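Side-chain contacts in uncharacterized protein (Bacteroides ovatus CL02T12C04, PDB 6PTM), which probably acts as an exo-carrageenase, a glycoside hydrolase of family GH42 that removes units from the ends of carrageenan chains: residues I58-K63 with A137-E142; G49-L54 with T73-A78; L547-D552 with E747-L752. One frame throughout, in Å; residues are numbered along the deposited sequence.

Contact 1 (I58-K63 with A137-E142); sequences IAKAKK and AVMRGE
M139, on the last turn of helix 109-139, leans against A61 and K60 near the C-terminal end of helix 44-63, and every touch between the two segments runs through this one side chain. The tight part lies at A61, a buried residue whose CB sits 3.9 Å from M139 SD and also packs on L135 and T68. From the sulfur the chain bends back at chi3 (75°), and this bend lays the terminal methyl on the helix surface, M139 CE standing 3.9 Å from A61 N. The same methyl touches the methylenes of K60, with K60 CG 3.9 Å from M139 CE, where the two side chains cross at about a right angle. Here the packing gives way to solvent: K60 is exposed and extended, lending its aliphatic base while its NZ remains 6.4 Å from the like-charged R140 NH2. Shortening M139 to an alanine would remove the sulfur and terminal methyl, which is likely to leave the K60 methylenes without their partner and open a gap beside A61. Beyond M139 the helix finishes in a Schellman motif at G141. Between these two segments the join thus rests on apolar packing, with the lysine serving as a hydrocarbon.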
# COMPACT_ATOMS: atom_id res chain seq x y z
N ILE A 58 -35.30 -7.38 -1.32
CA ILE A 58 -34.76 -6.22 -0.55
C ILE A 58 -35.92 -5.45 0.09
O ILE A 58 -35.83 -5.13 1.29
CB ILE A 58 -33.86 -5.33 -1.42
CG1 ILE A 58 -32.52 -6.03 -1.66
CG2 ILE A 58 -33.71 -3.95 -0.81
CD1 ILE A 58 -31.70 -5.41 -2.76
N ALA A 59 -36.97 -5.13 -0.67
CA ALA A 59 -38.11 -4.33 -0.13
C ALA A 59 -38.72 -5.11 1.03
O ALA A 59 -38.92 -4.49 2.08
CB ALA A 59 -39.11 -4.00 -1.22
N LYS A 60 -38.92 -6.43 0.87
CA LYS A 60 -39.48 -7.30 1.94
C LYS A 60 -38.54 -7.32 3.16
O LYS A 60 -39.04 -7.02 4.26
CB LYS A 60 -39.74 -8.70 1.38
CG LYS A 60 -40.66 -9.56 2.24
CD LYS A 60 -40.95 -10.91 1.61
CE LYS A 60 -41.96 -11.71 2.40
NZ LYS A 60 -41.85 -13.16 2.11
N ALA A 61 -37.24 -7.62 3.02
CA ALA A 61 -36.29 -7.61 4.17
C ALA A 61 -36.29 -6.26 4.91
O ALA A 61 -36.30 -6.26 6.15
CB ALA A 61 -34.89 -7.94 3.71
N LYS A 62 -36.26 -5.14 4.18
CA LYS A 62 -36.33 -3.76 4.73
C LYS A 62 -37.52 -3.59 5.66
O LYS A 62 -37.33 -2.96 6.73
CB LYS A 62 -36.46 -2.71 3.62
CG LYS A 62 -35.20 -1.91 3.41
CD LYS A 62 -35.32 -0.75 2.48
CE LYS A 62 -33.98 -0.40 1.86
NZ LYS A 62 -32.95 -0.19 2.92
N LYS A 63 -38.70 -4.07 5.25
CA LYS A 63 -39.96 -4.05 6.05
C LYS A 63 -39.66 -4.69 7.42
O LYS A 63 -40.16 -4.19 8.41
CB LYS A 63 -41.13 -4.72 5.30
N ALA A 137 -31.70 -16.41 3.94
CA ALA A 137 -31.16 -17.00 5.18
C ALA A 137 -31.20 -15.97 6.31
O ALA A 137 -31.49 -16.36 7.46
CB ALA A 137 -29.76 -17.51 4.92
N VAL A 138 -30.81 -14.73 6.02
CA VAL A 138 -30.85 -13.64 7.03
C VAL A 138 -32.32 -13.44 7.47
O VAL A 138 -32.56 -13.33 8.68
CB VAL A 138 -30.22 -12.34 6.52
CG1 VAL A 138 -30.50 -11.21 7.48
CG2 VAL A 138 -28.72 -12.50 6.29
N MET A 139 -33.26 -13.41 6.54
CA MET A 139 -34.68 -13.16 6.90
C MET A 139 -35.21 -14.31 7.76
O MET A 139 -36.02 -14.04 8.62
CB MET A 139 -35.54 -12.96 5.66
CG MET A 139 -35.16 -11.71 4.92
SD MET A 139 -35.73 -11.76 3.23
CE MET A 139 -37.47 -11.44 3.54
N ARG A 140 -34.70 -15.52 7.60
CA ARG A 140 -35.16 -16.71 8.37
C ARG A 140 -34.39 -16.90 9.66
O ARG A 140 -34.57 -17.94 10.25
CB ARG A 140 -34.98 -17.98 7.54
CG ARG A 140 -35.92 -18.00 6.34
CD ARG A 140 -35.71 -19.17 5.39
NE ARG A 140 -36.38 -18.72 4.18
CZ ARG A 140 -37.68 -18.90 3.92
NH1 ARG A 140 -38.45 -19.58 4.75
NH2 ARG A 140 -38.20 -18.42 2.80
N GLY A 141 -33.49 -16.01 10.02
CA GLY A 141 -32.74 -16.12 11.28
C GLY A 141 -31.65 -17.16 11.23
O GLY A 141 -31.15 -17.50 12.31
N GLU A 142 -31.23 -17.62 10.04
CA GLU A 142 -30.25 -18.73 9.89
C GLU A 142 -28.81 -18.20 9.83
O GLU A 142 -27.91 -18.98 10.07
CB GLU A 142 -30.53 -19.52 8.62
CG GLU A 142 -31.83 -20.28 8.64
CD GLU A 142 -32.31 -20.70 7.25
OE1 GLU A 142 -31.66 -20.32 6.23
OE2 GLU A 142 -33.35 -21.38 7.18

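Contact 2 (G49-L54 with T73-A78); sequences GKINEL and TALRTA
I51 and L75 meet at the centre of this antiparallel helix pair, where a methyl of the leucine is fitted against both the backbone and the side chain of the isoleucine. L75 CD1 lies 3.5 Å from I51 O and 3.6 Å from I51 CG2, so that one branch fills the corner between carbonyl and beta-branch. The other arm of the isoleucine takes a different partner. With CG1 beside the backbone N (chi1 -69°) and the chain extended beyond it, I51 CD1 comes to 3.9 Å from A78 CB, one turn along helix 69-90 from L75. One turn toward the C terminus of helix 44-63, L54 CD2 approaches L75 CB at 4.2 Å. L75 is therefore flanked by residues of two successive turns, and all four side chains are buried.

Around these groups lies a second shell. L75 also touches R55 and I58 further along helix 44-63, while L54 and A74 both reach S131 of helix 109-139, which packs beside the pair. On another face of helix 69-90, T73, A74 and T77 touch N538 of helix 534-549. There T77 OG1 bonds back to T73 O at 2.8 Å, tilted 36° out of the carbonyl plane, while T77 N reaches the same oxygen from the opposite face; OG1 is also hydrogen-bonded to NE2 of H188. R76 adds salt bridges to E186 and E79.

The axes of the two short segments come within 10.3 Å, and their directions differ by 151°. Consecutive helices joined by a short connection and packed in this way form an alpha-alpha hairpin, which with helix 109-139 belongs to the helical N-terminal part of the chain.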
# COMPACT_ATOMS: atom_id res chain seq x y z
N GLY A 49 -34.58 -10.86 -14.83
CA GLY A 49 -35.41 -11.66 -13.91
C GLY A 49 -34.84 -11.74 -12.49
O GLY A 49 -35.56 -11.40 -11.56
N LYS A 50 -33.59 -12.18 -12.33
CA LYS A 50 -32.91 -12.28 -11.00
C LYS A 50 -32.79 -10.92 -10.33
O LYS A 50 -32.97 -10.84 -9.09
CB LYS A 50 -31.53 -12.91 -11.17
CG LYS A 50 -31.55 -14.33 -11.68
CD LYS A 50 -32.19 -15.26 -10.69
CE LYS A 50 -32.17 -16.67 -11.21
NZ LYS A 50 -32.32 -17.64 -10.11
N ILE A 51 -32.51 -9.88 -11.11
CA ILE A 51 -32.40 -8.50 -10.59
C ILE A 51 -33.75 -8.09 -9.99
O ILE A 51 -33.78 -7.55 -8.84
CB ILE A 51 -31.95 -7.55 -11.70
CG1 ILE A 51 -30.50 -7.83 -12.09
CG2 ILE A 51 -32.16 -6.11 -11.29
CD1 ILE A 51 -30.00 -6.97 -13.25
N ASN A 52 -34.83 -8.28 -10.74
CA ASN A 52 -36.19 -7.93 -10.25
C ASN A 52 -36.47 -8.74 -8.97
O ASN A 52 -37.09 -8.22 -8.07
CB ASN A 52 -37.27 -8.16 -11.31
CG ASN A 52 -37.13 -7.27 -12.53
OD1 ASN A 52 -36.52 -6.19 -12.47
ND2 ASN A 52 -37.69 -7.70 -13.65
N GLU A 53 -36.03 -9.99 -8.91
CA GLU A 53 -36.31 -10.88 -7.76
C GLU A 53 -35.58 -10.30 -6.53
O GLU A 53 -36.25 -10.08 -5.49
CB GLU A 53 -35.89 -12.31 -8.11
CG GLU A 53 -36.46 -13.38 -7.19
CD GLU A 53 -35.84 -14.76 -7.36
OE1 GLU A 53 -35.44 -15.08 -8.47
OE2 GLU A 53 -35.76 -15.51 -6.37
N LEU A 54 -34.28 -10.01 -6.67
CA LEU A 54 -33.50 -9.40 -5.55
C LEU A 54 -34.12 -8.08 -5.13
O LEU A 54 -34.20 -7.85 -3.92
CB LEU A 54 -32.03 -9.20 -5.92
CG LEU A 54 -31.20 -8.65 -4.76
CD1 LEU A 54 -31.33 -9.55 -3.53
CD2 LEU A 54 -29.75 -8.47 -5.16
N THR A 73 -26.15 -2.81 -2.67
CA THR A 73 -24.86 -2.57 -3.36
C THR A 73 -24.76 -3.53 -4.54
O THR A 73 -24.40 -3.08 -5.65
CB THR A 73 -23.67 -2.70 -2.39
OG1 THR A 73 -23.84 -1.70 -1.38
CG2 THR A 73 -22.35 -2.54 -3.10
N ALA A 74 -25.04 -4.81 -4.32
CA ALA A 74 -25.03 -5.85 -5.39
C ALA A 74 -26.07 -5.50 -6.48
O ALA A 74 -25.75 -5.65 -7.68
CB ALA A 74 -25.30 -7.21 -4.78
N LEU A 75 -27.29 -5.14 -6.07
CA LEU A 75 -28.38 -4.78 -7.01
C LEU A 75 -27.90 -3.60 -7.87
O LEU A 75 -28.08 -3.65 -9.09
CB LEU A 75 -29.64 -4.38 -6.23
CG LEU A 75 -30.84 -4.02 -7.10
CD1 LEU A 75 -31.32 -5.25 -7.86
CD2 LEU A 75 -31.99 -3.47 -6.29
N ARG A 76 -27.35 -2.56 -7.26
CA ARG A 76 -26.88 -1.37 -8.02
C ARG A 76 -25.76 -1.79 -8.97
O ARG A 76 -25.74 -1.32 -10.13
CB ARG A 76 -26.44 -0.25 -7.09
CG ARG A 76 -25.93 0.98 -7.84
CD ARG A 76 -26.93 1.55 -8.83
NE ARG A 76 -28.18 1.91 -8.16
CZ ARG A 76 -28.35 2.99 -7.39
NH1 ARG A 76 -27.37 3.84 -7.16
NH2 ARG A 76 -29.54 3.20 -6.85
N THR A 77 -24.85 -2.63 -8.51
CA THR A 77 -23.77 -3.11 -9.40
C THR A 77 -24.40 -3.78 -10.62
O THR A 77 -23.92 -3.59 -11.76
CB THR A 77 -22.83 -4.07 -8.68
OG1 THR A 77 -22.30 -3.46 -7.50
CG2 THR A 77 -21.72 -4.48 -9.61
N ALA A 78 -25.40 -4.60 -10.39
CA ALA A 78 -26.06 -5.39 -11.44
C ALA A 78 -26.73 -4.41 -12.41
O ALA A 78 -26.48 -4.53 -13.64
CB ALA A 78 -27.02 -6.36 -10.81

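Contact 3 (L547-D552 with E747-L752); sequences LNSVSD and EVLTGL
At the junction of helix 534-549 with helix 551-559, V550 and S549 face V748 and L749 of the turn that follows strand 742-747. V550, in the N-cap position of the second helix, is the more engaged: V550 CG1 lies 3.7 Å from V748 CG1, the two valines crossing at a slant. The V748 methyl that touches is the one anti to its backbone N (chi1 169°). V550 CG1 is also 4.1 Å from L749 CD2, and that same leucine methyl stands 3.8 Å from S549 OG. The serine hydroxyl finds its polar partner in D546 O of its own helix, so it meets the leucine simply as a packing surface.

The turn belongs to the edge of the C-terminal antiparallel sheet, where V748 is backbone-bonded to L767 of strand 765-772. The loop contains an ST turn, L752 N donating to T750 OG1 at 3.1 Å with an angle of 162°, alongside backbone bonds from G751 N to E747 O and from E747 N to L752 O. T750 OG1 in turn donates to E747 OE1 at 2.5 Å, a short bond, on the anti side of the carboxylate. Around the valines, L767 touches both V550 and V748, and W494 of helix 486-498 packs on V550, together with L146.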
# COMPACT_ATOMS: atom_id res chain seq x y z
N LEU A 547 -15.79 -5.42 6.93
CA LEU A 547 -14.74 -4.80 7.77
C LEU A 547 -15.37 -3.71 8.67
O LEU A 547 -15.05 -3.65 9.86
CB LEU A 547 -13.66 -4.21 6.86
CG LEU A 547 -12.79 -5.18 6.08
CD1 LEU A 547 -12.09 -4.42 4.97
CD2 LEU A 547 -11.78 -5.82 7.01
N ASN A 548 -16.23 -2.85 8.14
CA ASN A 548 -16.94 -1.84 8.98
C ASN A 548 -17.63 -2.53 10.16
O ASN A 548 -17.59 -1.99 11.27
CB ASN A 548 -17.89 -0.98 8.16
CG ASN A 548 -17.15 0.00 7.27
OD1 ASN A 548 -15.94 0.20 7.43
ND2 ASN A 548 -17.86 0.57 6.30
N SER A 549 -18.27 -3.66 9.93
CA SER A 549 -19.14 -4.36 10.91
C SER A 549 -18.27 -4.85 12.07
O SER A 549 -18.82 -5.07 13.18
CB SER A 549 -19.93 -5.48 10.27
OG SER A 549 -19.17 -6.68 10.08
N VAL A 550 -16.97 -5.03 11.84
CA VAL A 550 -16.05 -5.49 12.91
C VAL A 550 -14.88 -4.52 13.06
O VAL A 550 -13.77 -4.96 13.45
CB VAL A 550 -15.59 -6.94 12.65
CG1 VAL A 550 -16.72 -7.90 12.87
CG2 VAL A 550 -14.94 -7.15 11.29
N SER A 551 -15.11 -3.23 12.86
CA SER A 551 -13.98 -2.28 12.68
C SER A 551 -13.19 -2.15 13.98
O SER A 551 -11.99 -1.83 13.90
CB SER A 551 -14.45 -0.92 12.18
OG SER A 551 -15.33 -0.33 13.12
N ASP A 552 -13.82 -2.36 15.14
CA ASP A 552 -13.03 -2.34 16.41
C ASP A 552 -12.04 -3.51 16.41
O ASP A 552 -10.85 -3.30 16.77
CB ASP A 552 -13.91 -2.29 17.66
CG ASP A 552 -14.64 -0.96 17.83
OD1 ASP A 552 -14.02 0.18 17.58
OD2 ASP A 552 -15.83 -1.03 18.23
N GLU A 747 -18.11 -18.45 13.61
CA GLU A 747 -17.82 -17.42 12.59
C GLU A 747 -18.36 -16.08 13.09
O GLU A 747 -19.56 -15.96 13.31
CB GLU A 747 -18.48 -17.82 11.28
CG GLU A 747 -17.90 -19.10 10.70
CD GLU A 747 -18.36 -19.41 9.30
OE1 GLU A 747 -19.29 -18.76 8.86
OE2 GLU A 747 -17.79 -20.31 8.67
N VAL A 748 -17.49 -15.08 13.22
CA VAL A 748 -17.91 -13.73 13.70
C VAL A 748 -18.96 -13.15 12.75
O VAL A 748 -20.01 -12.66 13.21
CB VAL A 748 -16.68 -12.81 13.83
CG1 VAL A 748 -17.09 -11.35 14.05
CG2 VAL A 748 -15.78 -13.33 14.93
N LEU A 749 -18.77 -13.27 11.45
CA LEU A 749 -19.61 -12.54 10.48
C LEU A 749 -20.97 -13.23 10.30
O LEU A 749 -21.91 -12.55 9.87
CB LEU A 749 -18.86 -12.41 9.14
CG LEU A 749 -17.57 -11.60 9.21
CD1 LEU A 749 -16.85 -11.60 7.85
CD2 LEU A 749 -17.83 -10.18 9.67
N THR A 750 -21.09 -14.53 10.57
CA THR A 750 -22.30 -15.31 10.20
C THR A 750 -23.01 -15.80 11.45
O THR A 750 -24.21 -16.07 11.34
CB THR A 750 -22.00 -16.53 9.31
OG1 THR A 750 -21.11 -17.44 9.97
CG2 THR A 750 -21.45 -16.14 7.95
N GLY A 751 -22.30 -15.88 12.58
CA GLY A 751 -22.77 -16.58 13.78
C GLY A 751 -22.78 -18.09 13.63
O GLY A 751 -23.11 -18.73 14.60
N LEU A 752 -22.42 -18.67 12.48
CA LEU A 752 -22.45 -20.15 12.34
C LEU A 752 -21.35 -20.80 13.19
O LEU A 752 -20.22 -20.29 13.30
CB LEU A 752 -22.28 -20.54 10.88
CG LEU A 752 -23.39 -20.07 9.93
CD1 LEU A 752 -22.95 -20.19 8.50
CD2 LEU A 752 -24.70 -20.85 10.15

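How the contacts relate
Starting from the N terminus, helix 44-63 supplies the first segment of both contact 2 and contact 1. Contact 2 closes the short connection to helix 69-90; contact 1 closes a longer, largely helical excursion that returns at the end of helix 109-139. Since 58-63 precedes 73-78, the two cross rather than nest, and they touch where I58 CD1 lies 4.0 Å from L75 CD2. Contact 3 follows in series, spanning 194 residues to bring the C-terminal sheet against the helices around 547-552. Its second segment meets the end of contact 1, with L752 CD2 at 3.7 Å from E142 O, whereas contacts 2 and 3 stay about 10 Å apart at their nearest atoms.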